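Local coordinates for mandelate racemase/muconate lactonizing enzyme-like protein (Rubrobacter xylanophilus DSM 9941, PDB 3CYJ), which is a member of the enolase superfamily, pairing an N-terminal capping domain with a TIM-barrel-like domain that holds a sodium ion in this model, at residues I217-E222 / I266-V271; A247-W252 / S295-P300; E227-L232 / L257-G262; I286-Q291 / A309-L314. One frame throughout, in Å; residues are numbered along the deposited sequence.

Interaction 1 of 4, residues I217-E222 / I266-V271; sequences ISYLEE and ILQADV. With NA (sodium ion), chain E.
Tyr219 and Gln268 reach for each other from opposite directions across the inside of the barrel, the phenol ring and the amide plane turned 35° apart. The phenol OH gives its proton to Gln268 OE1 at 2.8 Å, in the plane of the carbonyl and on a lone pair. CG of Tyr219 stands anti to the backbone N (chi1 -169°), which swings the ring toward the other strand, and Ile266 CD1 comes against its edge, 3.6 Å from CE1. Glu221 meets the same amide quite differently: its carboxylate stands almost perpendicular to it (89°), and Gln268 NE2 makes a weak bond of 3.1 Å to Glu221 OE2. The tyrosine holds the amide oxygen, Gln268 OE1, which also lies 3.0 Å from Glu221 CD, and the nitrogen makes only the weak bond. Glu221 OE2 also binds sodium at 2.6 Å, and Glu222 OE1 does so at 2.7 Å; Asp194 completes the trio of acidic ligands. The other oxygen, Glu221 OE1, forms a salt bridge with Lys164, so both ends of this carboxylate are held. Strands 219-221 and 266-269 are separated by strand 244-247, and their inward side chains meet over Ala246 at the metal site of an enolase-superfamily barrel.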
# COMPACT_ATOMS: atom_id res chain seq x y z
N ILE A 217 16.05 -0.15 29.82
CA ILE A 217 16.27 -1.34 28.97
C ILE A 217 16.58 -0.99 27.50
O ILE A 217 16.19 0.08 26.98
CB ILE A 217 15.08 -2.34 29.02
CG1 ILE A 217 13.84 -1.70 28.36
CG2 ILE A 217 14.83 -2.84 30.52
CD1 ILE A 217 12.82 -2.70 27.80
N SER A 218 17.26 -1.93 26.83
CA SER A 218 17.68 -1.69 25.46
C SER A 218 17.10 -2.68 24.48
O SER A 218 17.41 -2.62 23.28
CB SER A 218 19.21 -1.84 25.38
OG SER A 218 19.77 -1.11 26.45
N TYR A 219 16.29 -3.61 24.97
CA TYR A 219 15.93 -4.77 24.12
C TYR A 219 14.66 -5.36 24.67
O TYR A 219 14.56 -5.63 25.87
CB TYR A 219 17.04 -5.79 24.22
CG TYR A 219 17.03 -6.98 23.26
CD1 TYR A 219 17.78 -6.92 22.09
CD2 TYR A 219 16.42 -8.22 23.58
CE1 TYR A 219 17.86 -7.99 21.21
CE2 TYR A 219 16.51 -9.33 22.71
CZ TYR A 219 17.24 -9.19 21.54
OH TYR A 219 17.39 -10.21 20.61
N LEU A 220 13.68 -5.52 23.78
CA LEU A 220 12.39 -6.08 24.16
C LEU A 220 12.09 -7.21 23.18
O LEU A 220 11.73 -6.96 22.05
CB LEU A 220 11.27 -5.01 24.16
CG LEU A 220 9.83 -5.54 24.39
CD1 LEU A 220 9.77 -6.55 25.59
CD2 LEU A 220 8.79 -4.45 24.54
N GLU A 221 12.21 -8.46 23.66
CA GLU A 221 12.02 -9.62 22.83
C GLU A 221 10.59 -10.22 22.96
O GLU A 221 10.04 -10.37 24.06
CB GLU A 221 13.06 -10.66 23.17
CG GLU A 221 13.05 -11.78 22.17
CD GLU A 221 13.92 -12.96 22.61
OE1 GLU A 221 14.89 -12.74 23.41
OE2 GLU A 221 13.62 -14.10 22.17
N GLU A 222 10.00 -10.57 21.81
CA GLU A 222 8.71 -11.25 21.78
C GLU A 222 7.64 -10.59 22.64
O GLU A 222 6.97 -11.26 23.44
CB GLU A 222 8.88 -12.71 22.18
CG GLU A 222 9.51 -13.53 21.03
CD GLU A 222 9.85 -15.00 21.41
OE1 GLU A 222 9.72 -15.39 22.60
OE2 GLU A 222 10.29 -15.77 20.52
N ILE A 266 15.48 -6.29 15.35
CA ILE A 266 16.50 -7.31 15.43
C ILE A 266 15.92 -8.71 15.13
O ILE A 266 14.95 -9.13 15.73
CB ILE A 266 17.21 -7.34 16.84
CG1 ILE A 266 17.79 -5.96 17.20
CG2 ILE A 266 18.34 -8.39 16.86
CD1 ILE A 266 18.62 -5.93 18.41
N LEU A 267 16.53 -9.41 14.16
CA LEU A 267 16.03 -10.70 13.76
C LEU A 267 16.77 -11.79 14.53
O LEU A 267 17.99 -11.70 14.73
CB LEU A 267 16.21 -10.88 12.26
CG LEU A 267 15.74 -12.22 11.64
CD1 LEU A 267 14.31 -12.43 11.93
CD2 LEU A 267 15.81 -12.22 10.17
N GLN A 268 16.04 -12.81 14.98
CA GLN A 268 16.63 -13.90 15.71
C GLN A 268 16.37 -15.19 14.99
O GLN A 268 15.34 -15.34 14.36
CB GLN A 268 16.00 -14.04 17.08
CG GLN A 268 16.05 -12.79 17.90
CD GLN A 268 15.28 -12.93 19.19
OE1 GLN A 268 15.64 -12.34 20.17
NE2 GLN A 268 14.19 -13.69 19.17
N ALA A 269 17.31 -16.13 15.11
CA ALA A 269 17.02 -17.51 14.76
C ALA A 269 17.82 -18.45 15.67
O ALA A 269 18.75 -18.05 16.37
CB ALA A 269 17.23 -17.77 13.24
N ASP A 270 17.40 -19.71 15.71
CA ASP A 270 17.99 -20.69 16.61
C ASP A 270 18.56 -21.75 15.71
O ASP A 270 17.83 -22.42 14.99
CB ASP A 270 16.85 -21.23 17.47
CG ASP A 270 17.28 -22.33 18.45
OD1 ASP A 270 18.22 -23.13 18.18
OD2 ASP A 270 16.62 -22.42 19.49
N VAL A 271 19.88 -21.90 15.73
CA VAL A 271 20.55 -22.87 14.86
C VAL A 271 19.98 -24.32 14.99
O VAL A 271 20.07 -25.14 14.04
CB VAL A 271 22.10 -22.87 15.07
CG1 VAL A 271 22.47 -23.64 16.29
CG2 VAL A 271 22.82 -23.47 13.92
NA NA E . 12.20 -15.69 23.66

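Interaction 2 of 4, residues A247-W252 / S295-P300; sequences AGEYEW and SAHCAP
The imidazole of His297 takes the side chain of Glu249 over one face: Glu249 CB lies 3.9 Å from the ring centroid, 23° off the normal and displaced toward the rim, a CH-pi contact. Beyond CB the glutamate runs on past the NE2 side of the ring, its carboxylate plane inclined 42° to the imidazole. Glu249 OE1 comes 3.7 Å from His297 CE1, while Glu249 OE2 lies 3.2 Å from His297 NE2. Within the loop, the ring of Tyr250 has Glu249 CG 3.6 Å above one face, again toward the rim, so the start of the glutamate chain is lodged between two aromatic groups. Glu249 CG sits between its own backbone N and carbonyl carbon (chi1 47°), the more hindered choice, and the chain is extended from there to the carboxylate. The side chain of His297 also touches Asp270 and Glu317. Gly248 to Glu251 form a type I turn after strand 244-247, and Gly248, with positive phi, opens the turn. His297 follows strand 294-296, so the pair meets at the C-terminal ends of barrel strands, close to the sodium ion. Tyr250 and Trp252 pack against a second subunit. The firm polar partner of Glu249 OE2 is Arg273, in a salt bridge, whereas Glu249 OE1 lies close to Glu222 OE2. This mixture implies a strongly polar pocket, in which Arg273 probably offsets part of the negative charge gathered beside the metal.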
# COMPACT_ATOMS: atom_id res chain seq x y z
N ALA A 247 12.57 -10.52 17.57
CA ALA A 247 11.73 -11.71 17.47
C ALA A 247 12.35 -12.67 16.51
O ALA A 247 13.24 -12.28 15.77
CB ALA A 247 10.33 -11.33 17.03
N GLY A 248 11.92 -13.94 16.53
CA GLY A 248 12.38 -14.87 15.52
C GLY A 248 12.62 -16.34 15.75
O GLY A 248 12.84 -17.09 14.77
N GLU A 249 12.62 -16.81 16.99
CA GLU A 249 12.83 -18.28 17.16
C GLU A 249 11.91 -19.32 16.45
O GLU A 249 12.34 -20.45 16.24
CB GLU A 249 12.89 -18.66 18.62
CG GLU A 249 11.78 -18.04 19.46
CD GLU A 249 11.69 -18.67 20.81
OE1 GLU A 249 11.35 -17.99 21.81
OE2 GLU A 249 11.98 -19.88 20.86
N TYR A 250 10.69 -18.98 16.07
CA TYR A 250 9.80 -20.05 15.61
C TYR A 250 9.58 -20.17 14.12
O TYR A 250 8.73 -20.94 13.72
CB TYR A 250 8.45 -19.96 16.30
CG TYR A 250 8.56 -20.02 17.82
CD1 TYR A 250 9.01 -21.17 18.46
CD2 TYR A 250 8.25 -18.91 18.60
CE1 TYR A 250 9.11 -21.22 19.87
CE2 TYR A 250 8.34 -18.96 19.99
CZ TYR A 250 8.77 -20.11 20.61
OH TYR A 250 8.89 -20.13 21.98
N GLU A 251 10.34 -19.46 13.29
CA GLU A 251 10.08 -19.51 11.85
C GLU A 251 10.76 -20.72 11.29
O GLU A 251 11.77 -21.16 11.84
CB GLU A 251 10.61 -18.23 11.16
CG GLU A 251 9.76 -17.01 11.46
CD GLU A 251 9.94 -16.55 12.84
OE1 GLU A 251 11.08 -16.74 13.32
OE2 GLU A 251 8.98 -16.02 13.45
N TRP A 252 10.21 -21.24 10.20
CA TRP A 252 10.81 -22.43 9.59
C TRP A 252 10.84 -22.30 8.03
O TRP A 252 11.22 -23.22 7.30
CB TRP A 252 10.16 -23.73 10.16
CG TRP A 252 9.48 -23.61 11.63
CD1 TRP A 252 8.29 -22.99 11.94
CD2 TRP A 252 9.97 -24.15 12.90
NE1 TRP A 252 8.02 -23.10 13.30
CE2 TRP A 252 9.03 -23.80 13.90
CE3 TRP A 252 11.10 -24.86 13.29
CZ2 TRP A 252 9.18 -24.15 15.25
CZ3 TRP A 252 11.26 -25.20 14.64
CH2 TRP A 252 10.31 -24.83 15.60
N SER A 295 20.53 -11.90 15.82
CA SER A 295 20.96 -12.38 17.13
C SER A 295 20.61 -13.86 17.24
O SER A 295 19.45 -14.27 16.94
CB SER A 295 20.29 -11.56 18.23
OG SER A 295 20.66 -12.06 19.50
N ALA A 296 21.59 -14.69 17.59
CA ALA A 296 21.34 -16.11 17.70
C ALA A 296 20.66 -16.48 19.01
O ALA A 296 20.96 -15.94 20.09
CB ALA A 296 22.59 -16.91 17.50
N HIS A 297 19.69 -17.36 18.88
CA HIS A 297 18.87 -17.76 20.02
C HIS A 297 19.26 -19.20 20.44
O HIS A 297 19.34 -20.09 19.58
CB HIS A 297 17.40 -17.65 19.58
CG HIS A 297 16.41 -18.07 20.60
ND1 HIS A 297 15.93 -17.21 21.57
CD2 HIS A 297 15.78 -19.26 20.79
CE1 HIS A 297 15.06 -17.86 22.33
NE2 HIS A 297 14.95 -19.10 21.88
N CYS A 298 19.56 -19.37 21.75
CA CYS A 298 19.83 -20.67 22.42
C CYS A 298 21.09 -21.46 21.92
O CYS A 298 21.77 -21.03 20.99
CB CYS A 298 18.53 -21.53 22.41
SG CYS A 298 17.27 -20.89 23.67
N ALA A 299 21.38 -22.61 22.55
CA ALA A 299 22.44 -23.56 22.10
C ALA A 299 23.83 -22.89 21.86
O ALA A 299 24.35 -22.92 20.72
CB ALA A 299 21.99 -24.36 20.82
N PRO A 300 24.41 -22.31 22.92
CA PRO A 300 25.61 -21.52 22.74
C PRO A 300 26.73 -22.31 22.11
O PRO A 300 27.48 -21.75 21.33
CB PRO A 300 25.99 -21.06 24.17
CG PRO A 300 24.88 -21.46 25.08
CD PRO A 300 23.92 -22.33 24.32

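Interaction 3 of 4, residues E227-L232 / L257-G262; sequences EDREGL and LHDLAG
Arg229 crosses to Asp259 where two neighbouring helices of the barrel's outer layer, 229-238 and 254-261, pack against each other. The helices flank strand 244-247 in the chain, as in a repeated beta-alpha barrel, and their nearest alpha carbons, those of Arg229 and Leu260, are 6.9 Å apart. From CB, which points toward the facing helix, the arginine chain goes to CG, set beside its backbone N and anti to the carbonyl carbon, and continues extended to CD, which lies 4.0 Å from Asp259 CB. A bend at the next bond (chi3 -38°) turns the head group, so that NE passes 3.8 Å from the same Asp259 CB. That methylene lies over one face of the guanidinium, whose plane is inclined 29° to the Asp259 carboxylate. At the tip, Arg229 NH1 stays 4.6 Å from Asp259 OD2 of its own chain, too far for contact. Its salt bridge is to Asp259 of a second subunit. The reciprocal bond, from Arg229 of that subunit to this Asp259, is also made, so the polar ends of the pair serve the subunit interface. Deeper between the helices, Leu232 and Leu260 provide an apolar contact, and Leu260 goes on to touch Leu267 of strand 266-269. The N-terminus of helix 229-238 is capped by Asp228, whose carboxylate also forms a salt bridge with Arg201. In this cap Gly231 N gives its hydrogen to Asp228 OD1 at 3.0 Å, arriving from above the carboxylate plane, 58° out of it.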
# COMPACT_ATOMS: atom_id res chain seq x y z
N GLU A 227 3.80 -14.82 15.83
CA GLU A 227 2.86 -14.95 14.70
C GLU A 227 2.15 -13.63 14.46
O GLU A 227 1.59 -13.43 13.39
CB GLU A 227 1.83 -16.04 14.97
CG GLU A 227 2.19 -17.41 14.34
CD GLU A 227 1.46 -17.71 13.02
OE1 GLU A 227 1.73 -17.01 12.01
OE2 GLU A 227 0.62 -18.64 12.99
N ASP A 228 2.15 -12.73 15.45
CA ASP A 228 1.45 -11.45 15.31
C ASP A 228 2.32 -10.37 14.69
O ASP A 228 2.79 -9.49 15.40
CB ASP A 228 0.88 -10.97 16.66
CG ASP A 228 0.11 -9.64 16.54
OD1 ASP A 228 -0.26 -9.27 15.42
OD2 ASP A 228 -0.12 -8.95 17.56
N ARG A 229 2.52 -10.40 13.38
CA ARG A 229 3.41 -9.42 12.73
C ARG A 229 2.91 -7.97 12.74
O ARG A 229 3.71 -7.03 12.88
CB ARG A 229 3.81 -9.88 11.33
CG ARG A 229 4.27 -11.33 11.29
CD ARG A 229 4.80 -11.75 9.91
NE ARG A 229 4.04 -11.17 8.79
CZ ARG A 229 3.02 -11.77 8.19
NH1 ARG A 229 2.62 -12.98 8.61
NH2 ARG A 229 2.38 -11.17 7.18
N GLU A 230 1.61 -7.77 12.62
CA GLU A 230 1.08 -6.42 12.74
C GLU A 230 1.31 -5.82 14.14
O GLU A 230 1.58 -4.61 14.29
CB GLU A 230 -0.40 -6.40 12.41
CG GLU A 230 -1.17 -5.23 13.06
CD GLU A 230 -0.96 -3.92 12.28
OE1 GLU A 230 -1.05 -2.82 12.91
OE2 GLU A 230 -0.68 -4.02 11.05
N GLY A 231 1.20 -6.66 15.17
CA GLY A 231 1.58 -6.22 16.51
C GLY A 231 3.05 -5.84 16.68
O GLY A 231 3.38 -4.88 17.38
N LEU A 232 3.93 -6.64 16.09
CA LEU A 232 5.36 -6.42 16.14
C LEU A 232 5.71 -5.13 15.43
O LEU A 232 6.48 -4.32 15.93
CB LEU A 232 6.11 -7.58 15.50
CG LEU A 232 6.28 -8.86 16.31
CD1 LEU A 232 6.94 -9.92 15.46
CD2 LEU A 232 7.11 -8.61 17.56
N LEU A 257 11.07 -15.77 7.70
CA LEU A 257 12.14 -14.85 8.14
C LEU A 257 12.10 -13.53 7.37
O LEU A 257 12.21 -12.45 7.96
CB LEU A 257 13.50 -15.50 8.03
CG LEU A 257 13.79 -16.50 9.14
CD1 LEU A 257 15.23 -16.96 9.05
CD2 LEU A 257 13.49 -15.97 10.57
N HIS A 258 11.87 -13.65 6.07
CA HIS A 258 11.70 -12.50 5.22
C HIS A 258 10.48 -11.62 5.61
O HIS A 258 10.54 -10.39 5.53
CB HIS A 258 11.57 -12.96 3.76
CG HIS A 258 11.15 -11.88 2.84
ND1 HIS A 258 9.82 -11.62 2.57
CD2 HIS A 258 11.86 -10.94 2.17
CE1 HIS A 258 9.74 -10.57 1.75
NE2 HIS A 258 10.96 -10.14 1.50
N ASP A 259 9.35 -12.24 5.96
CA ASP A 259 8.21 -11.48 6.49
C ASP A 259 8.58 -10.86 7.84
O ASP A 259 8.34 -9.69 8.07
CB ASP A 259 6.97 -12.35 6.62
CG ASP A 259 6.35 -12.76 5.24
OD1 ASP A 259 6.58 -12.05 4.21
OD2 ASP A 259 5.64 -13.81 5.20
N LEU A 260 9.18 -11.63 8.74
CA LEU A 260 9.58 -11.08 10.05
C LEU A 260 10.55 -9.90 9.93
O LEU A 260 10.39 -8.94 10.64
CB LEU A 260 10.21 -12.15 10.92
CG LEU A 260 10.29 -11.85 12.41
CD1 LEU A 260 8.88 -11.55 12.94
CD2 LEU A 260 10.88 -13.05 13.16
N ALA A 261 11.54 -10.00 9.01
CA ALA A 261 12.56 -8.96 8.84
C ALA A 261 11.91 -7.62 8.59
O ALA A 261 12.44 -6.59 8.98
CB ALA A 261 13.55 -9.29 7.75
N GLY A 262 10.75 -7.58 7.95
CA GLY A 262 10.09 -6.28 7.75
C GLY A 262 9.36 -5.73 8.98
O GLY A 262 8.75 -4.67 8.87

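Interaction 4 of 4, residues I286-Q291 / A309-L314; sequences ICRGHQ and AVESLL
Apolar and van der Waals contacts carry most of this junction, with Ser312 touching both Cys287 and Arg288. Ser312 CB lies 3.7 Å from Cys287 CB and equally near Arg288 CD, so the serine sits against the face of the helix between two successive side chains. Its OG comes closer still, 3.2 Å from Cys287 CB; the chi1 of 52° places the hydroxyl there, between the backbone N and the carbonyl carbon. This hydroxyl is hydrogen-bonded to Asp284, one turn before Arg288 in helix 283-290. The charged pair is looser. Arg288 folds back at its second and third torsions, bringing the guanidinium side-on to Glu311, whose OE1 lies near the guanidinium plane at its edge; carboxylate and guanidinium planes are 83° apart. The ion pair from Arg288 NE to Glu311 OE1 is long, at 3.9 Å, and the position of that oxygen is less certain; its stronger partner appears to be Arg282 of a neighbouring subunit. The third kind is hydrogen bonding within the helix end. Ile286 O receives both the backbone N and the ring ND1 of His290, from opposite faces of its plane, the ring bond measuring 3.1 Å. Gln291 NE2 bends back to Arg288 O at 2.6 Å. Gln291, with positive phi, is the C-prime residue of a Schellman motif ending helix 283-290. Val310 to Leu313 form a type I turn leading into strand 313-319. Helix 283-290 precedes strand 294-296 and strand 313-319 pairs with it, Cys287 and Ser312 both packing on Phe294, as in a beta-alpha barrel.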
# COMPACT_ATOMS: atom_id res chain seq x y z
N ILE A 286 19.16 -12.48 4.38
CA ILE A 286 17.94 -11.80 4.81
C ILE A 286 18.27 -10.54 5.57
O ILE A 286 17.71 -9.49 5.33
CB ILE A 286 16.97 -12.71 5.62
CG1 ILE A 286 16.51 -13.91 4.77
CG2 ILE A 286 15.79 -11.90 6.07
CD1 ILE A 286 15.49 -13.59 3.81
N CYS A 287 19.20 -10.67 6.50
CA CYS A 287 19.53 -9.56 7.37
C CYS A 287 20.23 -8.41 6.64
O CYS A 287 19.89 -7.26 6.87
CB CYS A 287 20.35 -10.03 8.57
SG CYS A 287 19.28 -10.90 9.76
N ARG A 288 21.23 -8.70 5.81
CA ARG A 288 21.90 -7.63 5.05
C ARG A 288 20.94 -7.02 4.00
O ARG A 288 20.95 -5.80 3.77
CB ARG A 288 23.19 -8.13 4.34
CG ARG A 288 24.24 -8.85 5.19
CD ARG A 288 24.73 -7.99 6.34
NE ARG A 288 25.35 -6.74 5.93
CZ ARG A 288 24.87 -5.52 6.18
NH1 ARG A 288 25.53 -4.45 5.73
NH2 ARG A 288 23.73 -5.35 6.86
N GLY A 289 20.11 -7.86 3.37
CA GLY A 289 19.10 -7.36 2.42
C GLY A 289 18.10 -6.37 3.03
O GLY A 289 17.66 -5.45 2.36
N HIS A 290 17.77 -6.55 4.31
CA HIS A 290 16.84 -5.71 5.02
C HIS A 290 17.55 -4.70 5.92
O HIS A 290 16.89 -3.84 6.52
CB HIS A 290 15.95 -6.58 5.88
CG HIS A 290 14.80 -7.20 5.16
ND1 HIS A 290 14.92 -8.37 4.43
CD2 HIS A 290 13.49 -6.85 5.10
CE1 HIS A 290 13.74 -8.70 3.93
NE2 HIS A 290 12.85 -7.80 4.33
N GLN A 291 18.87 -4.80 6.02
CA GLN A 291 19.70 -3.91 6.86
C GLN A 291 19.41 -3.93 8.38
O GLN A 291 19.44 -2.88 9.07
CB GLN A 291 19.64 -2.44 6.37
CG GLN A 291 20.05 -2.28 4.95
CD GLN A 291 21.52 -2.39 4.84
OE1 GLN A 291 22.26 -1.52 5.35
NE2 GLN A 291 21.97 -3.49 4.24
N ALA A 309 30.14 -17.29 11.05
CA ALA A 309 29.93 -17.23 9.61
C ALA A 309 28.89 -16.16 9.19
O ALA A 309 28.58 -16.02 8.00
CB ALA A 309 29.51 -18.58 9.10
N VAL A 310 28.33 -15.46 10.18
CA VAL A 310 27.19 -14.54 9.98
C VAL A 310 27.68 -13.11 10.12
O VAL A 310 28.05 -12.69 11.22
CB VAL A 310 26.01 -14.88 10.99
CG1 VAL A 310 24.82 -13.90 10.89
CG2 VAL A 310 25.54 -16.32 10.76
N GLU A 311 27.77 -12.38 9.02
CA GLU A 311 28.26 -11.02 9.08
C GLU A 311 27.40 -10.09 9.95
O GLU A 311 27.91 -9.27 10.76
CB GLU A 311 28.38 -10.42 7.68
CG GLU A 311 29.22 -9.15 7.78
CD GLU A 311 29.33 -8.38 6.49
OE1 GLU A 311 28.63 -8.76 5.50
OE2 GLU A 311 30.09 -7.37 6.50
N SER A 312 26.09 -10.21 9.79
CA SER A 312 25.16 -9.32 10.48
C SER A 312 24.99 -9.64 11.99
O SER A 312 24.17 -9.02 12.68
CB SER A 312 23.81 -9.26 9.73
OG SER A 312 23.35 -10.56 9.51
N LEU A 313 25.80 -10.56 12.51
CA LEU A 313 25.74 -10.88 13.97
C LEU A 313 25.93 -9.69 14.93
O LEU A 313 26.95 -8.98 14.89
CB LEU A 313 26.74 -11.99 14.32
CG LEU A 313 26.65 -12.47 15.77
CD1 LEU A 313 25.49 -13.45 16.05
CD2 LEU A 313 27.96 -13.07 16.16
N LEU A 314 24.94 -9.47 15.80
CA LEU A 314 25.06 -8.54 16.90
C LEU A 314 25.61 -9.30 18.11
O LEU A 314 26.56 -8.85 18.77
CB LEU A 314 23.70 -7.97 17.27
CG LEU A 314 23.66 -6.78 18.22
CD1 LEU A 314 24.58 -5.68 17.73
CD2 LEU A 314 22.23 -6.29 18.37

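All four contacts belong to the barrel domain. Interactions 1 and 2 lie nearest the chain's centre, about 8 Å apart between centres, and share one sheet: strands 266-269 and 294-296 are neighbours joined by backbone bonds. Their segments alternate along the chain, and both adjoin the sodium site. Interaction 3 lies between outer helices and interaction 4 between an outer helix and the start of strand 313-319, their centres about 17 Å apart; they touch through His258 and His290. Interaction 3 lies between the segments of interaction 1 in sequence; interaction 4 begins after interaction 1 has ended. Leu267 links the inner and outer layers, packing on Leu257, Leu260, Ile286 and Cys287. Thus a polar, metal-binding interior is surrounded by helices that also meet other subunits.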